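Local coordinates for protein phosphoacetylglucosamine mutase (Aspergillus lentulus, PDB 5O9X) that interconverts N-acetylglucosamine 6-phosphate and N-acetylglucosamine 1-phosphate, probably by way of a bisphosphorylated sugar intermediate, at residues 337-349 / 450-462. The protein carries 1 engineered substitution. Sequence-based numbering, arbitrary orientation.
Sequences TAYANGSSTEYIE and LATYTDLPSRLVR
Asn341, the N-cap of helix 342-350, clips onto the start of that helix the connector that leads from helix 446-451 into strand 458-463, the first strand of the C-terminal domain sheet in this four-domain phosphohexomutase fold. With CG anti to the backbone N (chi1 -164°), the side chain reaches across to the connector. Its CB and CG pass close to Asp455 OD1. At the tip, Asn341 OD1 accepts from Ser343 N, the capping bond, and at 2.9 Å from Leu456 N. Asn341 ND2 donates to Leu456 O over 2.8 Å, in the plane of that carbonyl, and a water bridges Asn341 ND2 to Ser458 OG, whose stronger partner is Gln266. Asparagine suits the site because its amide both caps the helix and pairs with the N-H and C=O of Leu456, bonds that fix its rotation. Two residues on, a serine suits the close approach, its short side chain letting Ser343 OG donate to Thr454 O at 2.7 Å. Deeper along the helix the contact turns aromatic. Tyr453 lays one ring face under Ser344 CA, a CH-pi contact, and meets the Tyr347 ring obliquely, planes 42° apart; a flat ring suits position 453 because it can lie against both. The side chain of Tyr339 lies about 5 Å from the bound glucose 1,6-bisphosphate; its OH is hydrogen-bonded to Arg505, while Tyr339 CE1 lies 3.8 Å from Leu460 CD2.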
ATOM      1  N   THR A 337      -1.392  -7.995  -9.783  1.00 15.40           N
ATOM      2  CA  THR A 337      -1.609  -7.081 -10.923  1.00 14.28           C
ATOM      3  C   THR A 337      -0.691  -7.499 -12.083  1.00 14.79           C
ATOM      4  O   THR A 337       0.136  -8.415 -11.944  1.00 16.01           O
ATOM      5  CB  THR A 337      -1.445  -5.590 -10.561  1.00 14.08           C
ATOM      6  OG1 THR A 337      -0.034  -5.259 -10.341  1.00 15.28           O
ATOM      7  CG2 THR A 337      -2.170  -5.320  -9.197  1.00 13.58           C
ATOM      8  N   ALA A 338      -0.767  -6.749 -13.179  1.00 13.78           N
ATOM      9  CA  ALA A 338      -0.034  -7.070 -14.404  1.00 13.91           C
ATOM     10  C   ALA A 338       1.473  -6.844 -14.190  1.00 13.06           C
ATOM     11  O   ALA A 338       2.254  -7.420 -14.937  1.00 14.73           O
ATOM     12  CB  ALA A 338      -0.602  -6.218 -15.564  1.00 12.28           C
ATOM     13  N   TYR A 339       1.882  -6.119 -13.128  1.00 11.39           N
ATOM     14  CA  TYR A 339       3.302  -5.892 -12.862  1.00 12.02           C
ATOM     15  C   TYR A 339       3.923  -7.157 -12.243  1.00 13.83           C
ATOM     16  O   TYR A 339       5.169  -7.186 -12.071  1.00 14.45           O
ATOM     17  CB  TYR A 339       3.469  -4.733 -11.844  1.00 12.67           C
ATOM     18  CG  TYR A 339       3.171  -3.400 -12.529  1.00 12.50           C
ATOM     19  CD1 TYR A 339       4.097  -2.869 -13.435  1.00 13.52           C
ATOM     20  CD2 TYR A 339       1.932  -2.793 -12.391  1.00 14.55           C
ATOM     21  CE1 TYR A 339       3.846  -1.698 -14.108  1.00 13.56           C
ATOM     22  CE2 TYR A 339       1.669  -1.586 -13.056  1.00 14.75           C
ATOM     23  CZ  TYR A 339       2.624  -1.096 -13.950  1.00 14.26           C
ATOM     24  OH  TYR A 339       2.369   0.048 -14.688  1.00 14.22           O
ATOM     25  N   ALA A 340       3.102  -8.145 -11.819  1.00 13.31           N
ATOM     26  CA  ALA A 340       3.679  -9.363 -11.259  1.00 13.94           C
ATOM     27  C   ALA A 340       4.533 -10.107 -12.284  1.00 13.99           C
ATOM     28  O   ALA A 340       4.142 -10.245 -13.465  1.00 15.26           O
ATOM     29  CB  ALA A 340       2.596 -10.318 -10.738  1.00 13.64           C
ATOM     30  N   ASN A 341       5.684 -10.566 -11.863  1.00 13.12           N
ATOM     31  CA  ASN A 341       6.528 -11.344 -12.783  1.00 14.53           C
ATOM     32  C   ASN A 341       5.778 -12.614 -13.241  1.00 14.61           C
ATOM     33  O   ASN A 341       5.132 -13.301 -12.429  1.00 14.56           O
ATOM     34  CB  ASN A 341       7.793 -11.769 -12.042  1.00 15.49           C
ATOM     35  CG  ASN A 341       8.851 -12.221 -12.986  1.00 18.79           C
ATOM     36  OD1 ASN A 341       8.829 -13.382 -13.426  1.00 18.72           O
ATOM     37  ND2 ASN A 341       9.742 -11.316 -13.349  1.00 13.88           N
ATOM     38  N   GLY A 342       5.838 -12.909 -14.549  1.00 14.66           N
ATOM     39  CA  GLY A 342       5.099 -14.091 -15.085  1.00 15.45           C
ATOM     40  C   GLY A 342       5.502 -15.353 -14.377  1.00 14.93           C
ATOM     41  O   GLY A 342       4.710 -16.239 -14.313  1.00 16.47           O
ATOM     42  N   SER A 343       6.741 -15.470 -13.912  1.00 15.15           N
ATOM     43  CA  SER A 343       7.134 -16.679 -13.192  1.00 16.79           C
ATOM     44  C   SER A 343       6.369 -16.876 -11.859  1.00 18.87           C
ATOM     45  O   SER A 343       6.138 -18.065 -11.439  1.00 16.18           O
ATOM     46  CB  SER A 343       8.620 -16.704 -12.900  1.00 17.38           C
ATOM     47  OG  SER A 343       9.340 -16.825 -14.124  1.00 18.54           O
ATOM     48  N   SER A 344       5.961 -15.776 -11.213  1.00 16.77           N
ATOM     49  CA  SER A 344       5.245 -15.869  -9.931  1.00 16.19           C
ATOM     50  C   SER A 344       3.825 -16.370 -10.207  1.00 18.99           C
ATOM     51  O   SER A 344       3.315 -17.217  -9.472  1.00 18.41           O
ATOM     52  CB  SER A 344       5.203 -14.488  -9.180  1.00 15.34           C
ATOM     53  OG  SER A 344       4.384 -13.552  -9.868  1.00 15.44           O
ATOM     54  N   THR A 345       3.221 -15.899 -11.304  1.00 17.38           N
ATOM     55  CA  THR A 345       1.904 -16.379 -11.709  1.00 16.87           C
ATOM     56  C   THR A 345       1.915 -17.909 -12.000  1.00 16.89           C
ATOM     57  O   THR A 345       0.992 -18.620 -11.615  1.00 18.74           O
ATOM     58  CB  THR A 345       1.400 -15.557 -12.914  1.00 19.07           C
ATOM     59  OG1 THR A 345       1.521 -14.110 -12.623  1.00 18.50           O
ATOM     60  CG2 THR A 345      -0.092 -15.925 -13.311  1.00 18.14           C
ATOM     61  N   GLU A 346       2.935 -18.344 -12.720  1.00 17.95           N
ATOM     62  CA  GLU A 346       3.124 -19.707 -13.118  1.00 22.48           C
ATOM     63  C   GLU A 346       3.308 -20.593 -11.857  1.00 23.57           C
ATOM     64  O   GLU A 346       2.745 -21.682 -11.767  1.00 24.73           O
ATOM     65  CB  GLU A 346       4.373 -19.765 -14.035  1.00 25.70           C
ATOM     66  CG  GLU A 346       4.764 -21.217 -14.403  1.00 29.99           C
ATOM     67  CD  GLU A 346       6.061 -21.350 -15.233  1.00 35.34           C
ATOM     68  OE1 GLU A 346       7.202 -20.815 -14.863  1.00 32.51           O
ATOM     69  OE2 GLU A 346       5.916 -22.026 -16.290  1.00 35.46           O
ATOM     70  N   TYR A 347       4.112 -20.110 -10.904  1.00 23.07           N
ATOM     71  CA  TYR A 347       4.326 -20.779  -9.611  1.00 20.84           C
ATOM     72  C   TYR A 347       3.030 -20.949  -8.872  1.00 20.07           C
ATOM     73  O   TYR A 347       2.758 -22.035  -8.321  1.00 20.43           O
ATOM     74  CB  TYR A 347       5.369 -20.030  -8.783  1.00 19.14           C
ATOM     75  CG  TYR A 347       5.670 -20.626  -7.378  1.00 20.46           C
ATOM     76  CD1 TYR A 347       6.552 -21.725  -7.216  1.00 21.93           C
ATOM     77  CD2 TYR A 347       5.128 -20.064  -6.231  1.00 21.36           C
ATOM     78  CE1 TYR A 347       6.822 -22.268  -5.940  1.00 19.96           C
ATOM     79  CE2 TYR A 347       5.454 -20.554  -4.941  1.00 21.44           C
ATOM     80  CZ  TYR A 347       6.269 -21.673  -4.834  1.00 22.62           C
ATOM     81  OH  TYR A 347       6.540 -22.150  -3.563  1.00 29.71           O
ATOM     82  N   ILE A 348       2.200 -19.928  -8.890  1.00 18.40           N
ATOM     83  CA  ILE A 348       0.949 -19.970  -8.109  1.00 21.12           C
ATOM     84  C   ILE A 348       0.038 -21.036  -8.749  1.00 25.92           C
ATOM     85  O   ILE A 348      -0.621 -21.850  -8.039  1.00 26.96           O
ATOM     86  CB  ILE A 348       0.231 -18.596  -8.097  1.00 18.81           C
ATOM     87  CG1 ILE A 348       1.058 -17.520  -7.270  1.00 19.26           C
ATOM     88  CG2 ILE A 348      -1.194 -18.722  -7.565  1.00 17.35           C
ATOM     89  CD1 ILE A 348       0.558 -16.076  -7.482  1.00 16.91           C
ATOM     90  N   GLU A 349       0.069 -21.068 -10.073  1.00 25.91           N
ATOM     91  CA  GLU A 349      -0.779 -21.989 -10.816  1.00 31.44           C
ATOM     92  C   GLU A 349      -0.262 -23.448 -10.711  1.00 28.12           C
ATOM     93  O   GLU A 349      -1.028 -24.311 -10.431  1.00 30.20           O
ATOM     94  CB  GLU A 349      -0.899 -21.563 -12.288  1.00 33.52           C
ATOM     95  CG  GLU A 349      -1.970 -22.373 -13.060  1.00 49.75           C
ATOM     96  CD  GLU A 349      -1.692 -22.592 -14.569  1.00 64.17           C
ATOM     97  OE1 GLU A 349      -0.727 -22.025 -15.148  1.00 70.19           O
ATOM     98  OE2 GLU A 349      -2.466 -23.358 -15.198  1.00 69.61           O
ATOM     99  N   LEU A 450      14.363 -17.704  -2.508  1.00 16.09           N
ATOM    100  CA  LEU A 450      14.660 -17.378  -3.910  1.00 15.27           C
ATOM    101  C   LEU A 450      14.490 -18.597  -4.853  1.00 18.37           C
ATOM    102  O   LEU A 450      13.956 -18.444  -5.975  1.00 16.38           O
ATOM    103  CB  LEU A 450      16.062 -16.740  -4.085  1.00 15.84           C
ATOM    104  CG  LEU A 450      16.392 -16.156  -5.501  1.00 16.92           C
ATOM    105  CD1 LEU A 450      15.654 -14.829  -5.675  1.00 18.32           C
ATOM    106  CD2 LEU A 450      17.884 -15.975  -5.566  1.00 19.46           C
ATOM    107  N   ALA A 451      14.802 -19.801  -4.339  1.00 18.38           N
ATOM    108  CA  ALA A 451      14.771 -20.991  -5.167  1.00 17.82           C
ATOM    109  C   ALA A 451      13.362 -21.505  -5.461  1.00 19.32           C
ATOM    110  O   ALA A 451      13.186 -22.300  -6.406  1.00 20.35           O
ATOM    111  CB  ALA A 451      15.701 -22.098  -4.535  1.00 20.19           C
ATOM    112  N   THR A 452      12.327 -20.991  -4.783  1.00 15.36           N
ATOM    113  CA  THR A 452      10.951 -21.367  -5.086  1.00 17.52           C
ATOM    114  C   THR A 452      10.601 -21.293  -6.586  1.00 21.97           C
ATOM    115  O   THR A 452       9.927 -22.177  -7.117  1.00 20.44           O
ATOM    116  CB  THR A 452       9.902 -20.566  -4.282  1.00 18.72           C
ATOM    117  OG1 THR A 452      10.104 -19.131  -4.439  1.00 17.96           O
ATOM    118  CG2 THR A 452      10.013 -20.867  -2.741  1.00 17.08           C
ATOM    119  N   TYR A 453      10.991 -20.195  -7.247  1.00 20.23           N
ATOM    120  CA  TYR A 453      10.799 -20.037  -8.689  1.00 19.56           C
ATOM    121  C   TYR A 453      11.840 -19.000  -9.152  1.00 18.87           C
ATOM    122  O   TYR A 453      12.424 -18.285  -8.337  1.00 19.62           O
ATOM    123  CB  TYR A 453       9.357 -19.654  -9.039  1.00 16.88           C
ATOM    124  CG  TYR A 453       8.910 -18.276  -8.473  1.00 16.50           C
ATOM    125  CD1 TYR A 453       9.238 -17.057  -9.146  1.00 15.18           C
ATOM    126  CD2 TYR A 453       8.158 -18.209  -7.263  1.00 15.62           C
ATOM    127  CE1 TYR A 453       8.815 -15.789  -8.625  1.00 15.46           C
ATOM    128  CE2 TYR A 453       7.730 -16.973  -6.741  1.00 17.34           C
ATOM    129  CZ  TYR A 453       8.030 -15.795  -7.430  1.00 16.05           C
ATOM    130  OH  TYR A 453       7.568 -14.666  -6.871  1.00 16.73           O
ATOM    131  N   THR A 454      12.125 -18.949 -10.446  1.00 19.73           N
ATOM    132  CA  THR A 454      13.065 -17.949 -10.962  1.00 19.00           C
ATOM    133  C   THR A 454      12.310 -16.886 -11.735  1.00 19.53           C
ATOM    134  O   THR A 454      11.599 -17.208 -12.710  1.00 19.42           O
ATOM    135  CB  THR A 454      14.154 -18.619 -11.814  1.00 23.18           C
ATOM    136  OG1 THR A 454      14.862 -19.591 -11.002  1.00 22.77           O
ATOM    137  CG2 THR A 454      15.209 -17.588 -12.318  1.00 20.07           C
ATOM    138  N   ASP A 455      12.465 -15.627 -11.308  1.00 18.58           N
ATOM    139  CA  ASP A 455      11.813 -14.516 -12.014  1.00 17.79           C
ATOM    140  C   ASP A 455      12.297 -14.434 -13.465  1.00 17.82           C
ATOM    141  O   ASP A 455      13.464 -14.606 -13.743  1.00 18.95           O
ATOM    142  CB  ASP A 455      12.197 -13.176 -11.294  1.00 18.33           C
ATOM    143  CG  ASP A 455      11.364 -12.937 -10.021  1.00 23.55           C
ATOM    144  OD1 ASP A 455      10.135 -13.076 -10.103  1.00 20.67           O
ATOM    145  OD2 ASP A 455      11.919 -12.589  -8.938  1.00 28.03           O
ATOM    146  N   LEU A 456      11.396 -14.203 -14.384  1.00 17.98           N
ATOM    147  CA  LEU A 456      11.822 -13.744 -15.745  1.00 17.96           C
ATOM    148  C   LEU A 456      12.538 -12.397 -15.624  1.00 17.54           C
ATOM    149  O   LEU A 456      12.080 -11.534 -14.892  1.00 16.35           O
ATOM    150  CB  LEU A 456      10.580 -13.555 -16.635  1.00 18.20           C
ATOM    151  CG  LEU A 456       9.831 -14.871 -16.896  1.00 20.09           C
ATOM    152  CD1 LEU A 456       8.528 -14.547 -17.660  1.00 18.95           C
ATOM    153  CD2 LEU A 456      10.666 -15.836 -17.729  1.00 19.59           C
ATOM    154  N   PRO A 457      13.678 -12.210 -16.320  1.00 17.92           N
ATOM    155  CA  PRO A 457      14.304 -10.878 -16.381  1.00 17.81           C
ATOM    156  C   PRO A 457      13.236  -9.866 -16.750  1.00 18.20           C
ATOM    157  O   PRO A 457      12.423 -10.131 -17.654  1.00 18.01           O
ATOM    158  CB  PRO A 457      15.345 -11.041 -17.512  1.00 18.10           C
ATOM    159  CG  PRO A 457      15.848 -12.502 -17.241  1.00 17.51           C
ATOM    160  CD  PRO A 457      14.520 -13.247 -16.973  1.00 18.47           C
ATOM    161  N   SER A 458      13.193  -8.753 -16.016  1.00 16.48           N
ATOM    162  CA  SER A 458      12.171  -7.729 -16.293  1.00 16.09           C
ATOM    163  C   SER A 458      12.739  -6.334 -16.174  1.00 15.58           C
ATOM    164  O   SER A 458      13.886  -6.120 -15.681  1.00 15.87           O
ATOM    165  CB  SER A 458      10.994  -7.905 -15.322  1.00 16.26           C
ATOM    166  OG  SER A 458      11.390  -7.558 -13.999  1.00 16.05           O
ATOM    167  N   ARG A 459      11.927  -5.359 -16.567  1.00 14.75           N
ATOM    168  CA  ARG A 459      12.429  -3.986 -16.632  1.00 17.53           C
ATOM    169  C   ARG A 459      11.261  -3.046 -16.546  1.00 16.34           C
ATOM    170  O   ARG A 459      10.247  -3.299 -17.190  1.00 17.74           O
ATOM    171  CB  ARG A 459      13.196  -3.797 -17.999  1.00 18.27           C
ATOM    172  CG  ARG A 459      13.589  -2.367 -18.319  1.00 25.27           C
ATOM    173  CD  ARG A 459      14.713  -1.820 -17.499  1.00 27.14           C
ATOM    174  NE  ARG A 459      15.883  -2.760 -17.485  1.00 37.07           N
ATOM    175  CZ  ARG A 459      17.119  -2.418 -17.129  1.00 43.35           C
ATOM    176  NH1 ARG A 459      17.376  -1.153 -16.813  1.00 48.77           N
ATOM    177  NH2 ARG A 459      18.104  -3.321 -17.080  1.00 39.60           N
ATOM    178  N   LEU A 460      11.405  -1.980 -15.744  1.00 16.20           N
ATOM    179  CA  LEU A 460      10.431  -0.853 -15.739  1.00 15.25           C
ATOM    180  C   LEU A 460      11.057   0.355 -16.385  1.00 15.19           C
ATOM    181  O   LEU A 460      12.258   0.628 -16.147  1.00 15.53           O
ATOM    182  CB  LEU A 460      10.034  -0.466 -14.288  1.00 14.77           C
ATOM    183  CG  LEU A 460       9.050  -1.470 -13.603  1.00 16.15           C
ATOM    184  CD1 LEU A 460       9.050  -1.348 -12.074  1.00 15.18           C
ATOM    185  CD2 LEU A 460       7.591  -1.405 -14.153  1.00 13.63           C
ATOM    186  N   VAL A 461      10.298   1.094 -17.201  1.00 14.09           N
ATOM    187  CA  VAL A 461      10.787   2.394 -17.746  1.00 13.70           C
ATOM    188  C   VAL A 461       9.725   3.437 -17.506  1.00 15.28           C
ATOM    189  O   VAL A 461       8.543   3.209 -17.885  1.00 13.79           O
ATOM    190  CB  VAL A 461      10.994   2.320 -19.285  1.00 15.00           C
ATOM    191  CG1 VAL A 461      11.611   3.664 -19.843  1.00 16.53           C
ATOM    192  CG2 VAL A 461      11.895   1.170 -19.633  1.00 16.23           C
ATOM    193  N   ARG A 462      10.131   4.580 -16.931  1.00 15.03           N
ATOM    194  CA  ARG A 462       9.182   5.634 -16.617  1.00 18.23           C
ATOM    195  C   ARG A 462       9.300   6.586 -17.795  1.00 17.78           C
ATOM    196  O   ARG A 462      10.402   7.085 -18.062  1.00 16.55           O
ATOM    197  CB  ARG A 462       9.590   6.348 -15.306  1.00 18.21           C
ATOM    198  CG  ARG A 462       8.644   7.434 -14.726  1.00 19.96           C
ATOM    199  CD  ARG A 462       9.405   8.133 -13.570  1.00 19.98           C
ATOM    200  NE  ARG A 462       8.605   9.148 -12.887  1.00 22.64           N
ATOM    201  CZ  ARG A 462       8.421  10.365 -13.425  1.00 24.63           C
ATOM    202  NH1 ARG A 462       9.016  10.667 -14.579  1.00 22.40           N
ATOM    203  NH2 ARG A 462       7.671  11.251 -12.808  1.00 23.15           N
TER
HETATM  204  O   HOH W   1       9.605  -8.775 -12.380  1.00 22.22           O